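Local coordinates for protein aminoglycoside N(6')acetyltransferase (Legionella pneumophila subsp. pneumophila, PDB 3F5B) that is a GNAT-family protein that probably transfers an acyl group, likely acetyl from acetyl-CoA to an amine such as the 6'-amino group of aminoglycosides, at residues E12-F17 against S112-H117; K18-S23 against H66-D71. All coordinates share one frame; numbering follows the deposited sequence. Where two conformers were deposited one is given.

Interaction 1 (E12-F17 against S112-H117). With PO4 (phosphate ion), chain B; ACT (acetate ion), chain C.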
loop_
_atom_site.group_PDB
_atom_site.type_symbol
_atom_site.label_atom_id
_atom_site.label_comp_id
_atom_site.label_asym_id
_atom_site.label_seq_id
_atom_site.Cartn_x
_atom_site.Cartn_y
_atom_site.Cartn_z
ATOM N N GLU A 12 6.469 -5.679 20.161
ATOM C CA GLU A 12 6.270 -4.462 19.391
ATOM C C GLU A 12 6.528 -4.705 17.897
ATOM O O GLU A 12 6.565 -5.857 17.457
ATOM C CB GLU A 12 7.153 -3.341 19.932
ATOM C CG GLU A 12 8.588 -3.732 20.183
ATOM C CD GLU A 12 9.443 -2.542 20.645
ATOM O OE1 GLU A 12 10.601 -2.437 20.176
ATOM O OE2 GLU A 12 8.962 -1.717 21.465
ATOM N N PHE A 13 6.724 -3.636 17.129
ATOM C CA PHE A 13 6.767 -3.749 15.675
ATOM C C PHE A 13 8.095 -4.272 15.134
ATOM O O PHE A 13 9.149 -3.854 15.574
ATOM C CB PHE A 13 6.467 -2.401 15.016
ATOM C CG PHE A 13 5.045 -1.922 15.187
ATOM C CD1 PHE A 13 4.138 -2.597 16.015
ATOM C CD2 PHE A 13 4.631 -0.770 14.550
ATOM C CE1 PHE A 13 2.847 -2.114 16.191
ATOM C CE2 PHE A 13 3.350 -0.285 14.710
ATOM C CZ PHE A 13 2.454 -0.939 15.528
ATOM N N ARG A 14 8.025 -5.149 14.140
ATOM C CA ARG A 14 9.204 -5.701 13.491
ATOM C C ARG A 14 9.791 -4.758 12.413
ATOM O O ARG A 14 10.999 -4.672 12.247
ATOM C CB ARG A 14 8.842 -7.051 12.840
ATOM C CG ARG A 14 10.048 -7.774 12.216
ATOM C CD ARG A 14 9.569 -8.929 11.308
ATOM N NE ARG A 14 10.675 -9.504 10.542
ATOM C CZ ARG A 14 10.696 -10.768 10.108
ATOM N NH1 ARG A 14 9.678 -11.583 10.397
ATOM N NH2 ARG A 14 11.753 -11.223 9.435
ATOM N N PHE A 15 8.923 -4.089 11.670
ATOM C CA PHE A 15 9.314 -3.333 10.495
ATOM C C PHE A 15 9.398 -1.818 10.710
ATOM O O PHE A 15 8.773 -1.266 11.633
ATOM C CB PHE A 15 8.325 -3.595 9.353
ATOM C CG PHE A 15 8.124 -5.054 9.051
ATOM C CD1 PHE A 15 9.211 -5.857 8.708
ATOM C CD2 PHE A 15 6.852 -5.610 9.086
ATOM C CE1 PHE A 15 9.013 -7.203 8.392
ATOM C CE2 PHE A 15 6.652 -6.961 8.803
ATOM C CZ PHE A 15 7.730 -7.749 8.465
ATOM N N CYS A 16 10.167 -1.180 9.827
ATOM C CA CYS A 16 10.419 0.252 9.846
ATOM C C CYS A 16 9.974 0.793 8.498
ATOM O O CYS A 16 10.156 0.122 7.477
ATOM C CB CYS A 16 11.920 0.490 10.013
ATOM S SG CYS A 16 12.370 2.226 10.069
ATOM N N PHE A 17 9.383 1.979 8.482
ATOM C CA PHE A 17 8.887 2.572 7.227
ATOM C C PHE A 17 9.397 4.013 7.112
ATOM O O PHE A 17 9.409 4.762 8.107
ATOM C CB PHE A 17 7.336 2.551 7.177
ATOM C CG PHE A 17 6.741 1.187 7.430
ATOM C CD1 PHE A 17 6.530 0.311 6.381
ATOM C CD2 PHE A 17 6.396 0.786 8.743
ATOM C CE1 PHE A 17 5.956 -0.997 6.620
ATOM C CE2 PHE A 17 5.857 -0.509 9.006
ATOM C CZ PHE A 17 5.655 -1.411 7.949
ATOM N N SER A 112 2.836 -10.358 5.229
ATOM C CA SER A 112 2.234 -9.219 4.517
ATOM C C SER A 112 1.173 -8.538 5.385
ATOM O O SER A 112 1.101 -7.320 5.421
ATOM C CB SER A 112 1.607 -9.665 3.202
ATOM O OG SER A 112 2.619 -10.162 2.338
ATOM N N VAL A 113 0.375 -9.334 6.104
ATOM C CA VAL A 113 -0.647 -8.803 6.977
ATOM C C VAL A 113 0.033 -8.006 8.095
ATOM O O VAL A 113 -0.384 -6.893 8.440
ATOM C CB VAL A 113 -1.577 -9.927 7.538
ATOM C CG1 VAL A 113 -2.494 -9.371 8.632
ATOM C CG2 VAL A 113 -2.422 -10.531 6.398
ATOM N N GLN A 114 1.098 -8.561 8.650
ATOM C CA GLN A 114 1.775 -7.874 9.722
ATOM C C GLN A 114 2.335 -6.556 9.186
ATOM O O GLN A 114 2.258 -5.536 9.839
ATOM C CB GLN A 114 2.900 -8.730 10.298
ATOM C CG GLN A 114 3.625 -8.052 11.483
ATOM C CD GLN A 114 4.715 -8.920 12.078
ATOM O OE1 GLN A 114 4.743 -10.129 11.848
ATOM N NE2 GLN A 114 5.622 -8.310 12.857
HETATM N N MSE A 115 2.929 -6.588 8.011
HETATM C CA MSE A 115 3.499 -5.344 7.453
HETATM C C MSE A 115 2.421 -4.290 7.216
HETATM O O MSE A 115 2.621 -3.092 7.530
HETATM C CB MSE A 115 4.271 -5.605 6.163
HETATM C CG MSE A 115 5.123 -4.390 5.708
HETATM SE SE MSE A 115 5.158 -4.287 3.759
HETATM C CE MSE A 115 3.289 -3.963 3.515
ATOM N N ILE A 116 1.294 -4.730 6.643
ATOM C CA ILE A 116 0.172 -3.828 6.424
ATOM C C ILE A 116 -0.248 -3.186 7.750
ATOM O O ILE A 116 -0.350 -1.951 7.844
ATOM C CB ILE A 116 -1.045 -4.561 5.758
ATOM C CG1 ILE A 116 -0.731 -4.922 4.293
ATOM C CG2 ILE A 116 -2.332 -3.724 5.924
ATOM C CD1 ILE A 116 -1.678 -5.937 3.667
ATOM N N HIS A 117 -0.470 -4.012 8.774
ATOM C CA HIS A 117 -0.906 -3.491 10.069
ATOM C C HIS A 117 0.115 -2.555 10.701
ATOM O O HIS A 117 -0.242 -1.473 11.203
ATOM C CB HIS A 117 -1.264 -4.592 11.050
ATOM C CG HIS A 117 -2.501 -5.349 10.673
ATOM N ND1 HIS A 117 -2.890 -6.491 11.330
ATOM C CD2 HIS A 117 -3.409 -5.149 9.687
ATOM C CE1 HIS A 117 -3.999 -6.956 10.779
ATOM N NE2 HIS A 117 -4.342 -6.152 9.788
HETATM P P PO4 B . 11.019 -15.168 10.041
HETATM O O1 PO4 B . 12.294 -15.415 9.224
HETATM O O2 PO4 B . 11.440 -14.473 11.319
HETATM O O3 PO4 B . 10.124 -14.245 9.232
HETATM O O4 PO4 B . 10.246 -16.416 10.381
HETATM C C ACT C . 12.485 -13.568 6.548
HETATM O O ACT C . 12.991 -13.226 7.656
HETATM O OXT ACT C . 13.325 -13.941 5.678
HETATM C CH3 ACT C . 10.987 -13.604 6.299
HETATM O O HOH W 1 7.229 -11.662 11.804
#

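Interaction 2 (K18-S23 against H66-D71)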
loop_
_atom_site.group_PDB
_atom_site.type_symbol
_atom_site.label_atom_id
_atom_site.label_comp_id
_atom_site.label_asym_id
_atom_site.label_seq_id
_atom_site.Cartn_x
_atom_site.Cartn_y
_atom_site.Cartn_z
ATOM N N LYS A 18 9.816 4.391 5.913
ATOM C CA LYS A 18 10.260 5.762 5.665
ATOM C C LYS A 18 9.865 6.210 4.290
ATOM O O LYS A 18 9.764 5.412 3.385
ATOM C CB LYS A 18 11.785 5.982 5.850
ATOM C CG LYS A 18 12.694 4.774 6.017
ATOM C CD LYS A 18 12.829 4.357 7.511
ATOM C CE LYS A 18 14.072 4.971 8.302
ATOM N NZ LYS A 18 13.752 6.131 9.279
ATOM N N GLN A 19 9.693 7.518 4.138
ATOM C CA GLN A 19 9.521 8.086 2.834
ATOM C C GLN A 19 10.794 7.839 2.049
ATOM O O GLN A 19 11.900 7.851 2.588
ATOM C CB GLN A 19 9.164 9.563 2.916
ATOM C CG GLN A 19 7.740 9.724 3.430
ATOM C CD GLN A 19 7.343 11.140 3.789
ATOM O OE1 GLN A 19 8.023 12.103 3.449
ATOM N NE2 GLN A 19 6.214 11.266 4.529
HETATM N N MSE A 20 10.638 7.586 0.763
HETATM C CA MSE A 20 11.751 7.354 -0.146
HETATM C C MSE A 20 12.682 8.550 -0.236
HETATM O O MSE A 20 12.217 9.696 -0.186
HETATM C CB MSE A 20 11.184 7.088 -1.537
HETATM C CG MSE A 20 10.453 5.776 -1.653
HETATM SE SE MSE A 20 11.757 4.376 -1.920
HETATM C CE MSE A 20 12.478 4.952 -3.655
ATOM N N ASN A 21 13.971 8.279 -0.410
ATOM C CA ASN A 21 14.931 9.305 -0.805
ATOM C C ASN A 21 15.671 8.850 -2.056
ATOM O O ASN A 21 15.560 7.680 -2.467
ATOM C CB ASN A 21 15.878 9.712 0.341
ATOM C CG ASN A 21 16.797 8.593 0.790
ATOM O OD1 ASN A 21 17.490 7.987 -0.015
ATOM N ND2 ASN A 21 16.822 8.333 2.091
ATOM N N LYS A 22 16.387 9.766 -2.697
ATOM C CA LYS A 22 17.042 9.483 -3.977
ATOM C C LYS A 22 17.960 8.284 -3.955
ATOM O O LYS A 22 18.176 7.666 -4.983
ATOM C CB LYS A 22 17.853 10.686 -4.476
ATOM C CG LYS A 22 17.042 11.786 -5.115
ATOM C CD LYS A 22 17.933 13.019 -5.330
ATOM C CE LYS A 22 17.384 13.934 -6.410
ATOM N NZ LYS A 22 17.237 13.196 -7.710
ATOM N N SER A 23 18.527 7.967 -2.801
ATOM C CA SER A 23 19.507 6.899 -2.753
ATOM C C SER A 23 18.866 5.527 -2.945
ATOM O O SER A 23 19.568 4.550 -3.191
ATOM C CB SER A 23 20.310 6.949 -1.460
ATOM O OG SER A 23 19.459 6.654 -0.385
ATOM N N HIS A 66 5.579 8.259 -1.406
ATOM C CA HIS A 66 6.250 7.010 -1.786
ATOM C C HIS A 66 7.106 6.557 -0.601
ATOM O O HIS A 66 7.871 7.365 -0.049
ATOM C CB HIS A 66 7.085 7.234 -3.040
ATOM C CG HIS A 66 6.246 7.547 -4.249
ATOM N ND1 HIS A 66 5.990 6.617 -5.234
ATOM C CD2 HIS A 66 5.540 8.654 -4.582
ATOM C CE1 HIS A 66 5.195 7.159 -6.147
ATOM N NE2 HIS A 66 4.907 8.392 -5.772
ATOM N N TRP A 67 6.935 5.295 -0.220
ATOM C CA TRP A 67 7.518 4.730 0.988
ATOM C C TRP A 67 8.299 3.458 0.690
ATOM O O TRP A 67 8.076 2.768 -0.339
ATOM C CB TRP A 67 6.428 4.327 2.011
ATOM C CG TRP A 67 5.443 5.368 2.385
ATOM C CD1 TRP A 67 4.305 5.716 1.700
ATOM C CD2 TRP A 67 5.477 6.179 3.551
ATOM N NE1 TRP A 67 3.605 6.697 2.401
ATOM C CE2 TRP A 67 4.313 6.998 3.534
ATOM C CE3 TRP A 67 6.374 6.293 4.632
ATOM C CZ2 TRP A 67 4.038 7.933 4.543
ATOM C CZ3 TRP A 67 6.078 7.204 5.645
ATOM C CH2 TRP A 67 4.921 8.009 5.597
ATOM N N ILE A 68 9.191 3.135 1.632
ATOM C CA ILE A 68 9.966 1.890 1.605
ATOM C C ILE A 68 9.843 1.244 3.003
ATOM O O ILE A 68 9.895 1.945 4.020
ATOM C CB ILE A 68 11.450 2.142 1.123
ATOM C CG1 ILE A 68 12.277 0.839 0.997
ATOM C CG2 ILE A 68 12.204 3.177 1.982
ATOM C CD1 ILE A 68 13.516 1.059 0.064
ATOM N N ALA A 69 9.664 -0.074 3.038
ATOM C CA ALA A 69 9.587 -0.837 4.305
ATOM C C ALA A 69 10.892 -1.562 4.512
ATOM O O ALA A 69 11.425 -2.155 3.552
ATOM C CB ALA A 69 8.453 -1.851 4.230
ATOM N N TYR A 70 11.378 -1.563 5.760
ATOM C CA TYR A 70 12.632 -2.202 6.134
ATOM C C TYR A 70 12.389 -3.291 7.180
ATOM O O TYR A 70 11.532 -3.131 8.044
ATOM C CB TYR A 70 13.593 -1.175 6.754
ATOM C CG TYR A 70 14.334 -0.381 5.717
ATOM C CD1 TYR A 70 13.722 0.694 5.057
ATOM C CD2 TYR A 70 15.630 -0.725 5.364
ATOM C CE1 TYR A 70 14.410 1.423 4.073
ATOM C CE2 TYR A 70 16.323 -0.016 4.392
ATOM C CZ TYR A 70 15.704 1.054 3.755
ATOM O OH TYR A 70 16.421 1.736 2.798
ATOM N N ASP A 71 13.160 -4.376 7.083
ATOM C CA ASP A 71 13.236 -5.376 8.138
ATOM C C ASP A 71 14.680 -5.237 8.645
ATOM O O ASP A 71 15.611 -5.721 8.004
ATOM C CB ASP A 71 12.972 -6.755 7.544
ATOM C CG ASP A 71 13.083 -7.870 8.568
ATOM O OD1 ASP A 71 12.816 -7.626 9.775
ATOM O OD2 ASP A 71 13.428 -8.986 8.146
#

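Interaction 1 (E12-F17 against S112-H117)
Gln-114 meets Arg-14 where helix 109-123 of the GNAT fold passes over the outermost strand 15-19, the local axes lying 9.5 Å apart at their closest and running at 46° to each other. A chi1 of -178° sets Gln-114 CG anti to the backbone N, and the extended chain beyond it carries the amide to the loop residue Arg-14, NE2 standing 3.5 Å from Arg-14 CB. This is a van der Waals contact; the polar partner of NE2 is Glu-118 OE2, from a carboxylate that also accepts from the backbone N of both Arg-14 and Phe-15. The other amide atom, OE1, accepts from a water 2.9 Å away, and this water in turn accepts from Arg-14 NH1, so the two polar ends are joined through solvent. The Arg-14 guanidinium is engaged round its rim: a phosphate O3 lies 2.9 Å from NH1, an acetate O meets NH2, and NE forms a salt bridge with Asp-71. Both ions probably come from the crystallisation liquor.

One residue on, the selenomethionine Met-115 supplies the apolar part of the contact. Its CA is 3.7 Å from Phe-15 CD2 and its CB 3.8 Å from Phe-15 CE2, the two side chains crossing at about a right angle. Beyond CB the chain bends away toward SE, but first Met-115 CG reaches the edge of the Phe-17 ring, in its plane, 3.6 Å from CE1. At the same ring, Phe-17 CZ rests 3.5 Å from the carbonyl oxygen of Met-115.

Interaction 2 (K18-S23 against H66-D71)
Gln-19 lays its aliphatic chain over the indole of Trp-67, although the two residues form a bridge from which their side chains diverge; the CA atoms are 4.3 Å apart. Gln-19 CG sits 3.8 Å from the centroid of the Trp-67 six-membered ring and only 14° off its normal, a CH-pi contact over one face. The torsion that sets CG beside its own backbone N (chi1 -72°) allows this, and the chain then runs alongside the indole in the same direction. The amide at its tip stands 79° from the ring plane, NE2 being 3.7 Å from Trp-67 CH2. The indole NE1 is hydrogen-bonded to Thr-81 OG1 on the next strand.

The backbone beneath is an antiparallel ladder, the pairing of the first and second strands of the GNAT sheet, with 15-19 at its edge. Lys-18 and Ile-68 form a hydrogen-bonded pair: Lys-18 N reaches Ile-68 O at 3.1 Å, and Ile-68 N returns to Lys-18 O at 2.9 Å. Gln-19 and Trp-67 are the non-hydrogen-bonded pair that follows. One step further, as the first strand gives way to a turn, Met-20 N donates to His-66 O at 2.9 Å, tilted out of the carbonyl plane.

Met-20 is a selenomethionine with two modelled conformers. In one of them its bent side chain crosses that of Ile-68 at about a right angle, with SE 3.8 Å from Ile-68 CB; this contact is therefore tentative. Leu-53 and Leu-57 of helix 43-57 and Val-28 of helix 25-31 also pack on it. The imidazole of His-66 turns away from Met-20, ND1 hydrogen-bonded to Tyr-78 OH and NE2 to Asp-52 OD2.

In the fold
Interactions 1 and 2 take up successive parts of strand 15-19, their centres about 14 Å apart. Along the chain the order is 12-17, 18-23, 66-71 and 112-117, so the strand pairing of interaction 2 comes within the longer span bridged by interaction 1. Their segments also touch directly: Cys-16 O lies 2.7 Å from Tyr-70 N, a probable hydrogen bond, and Phe-17 CE1 packs 3.6 Å from Ala-69 CB. The edge strand is thus tied laterally to strand 65-71 and overlaid by helix 109-123. For the protein this means that the edge of the mixed GNAT sheet formed by the N-terminal strand is held by backbone pairing on one side and helix packing over a face.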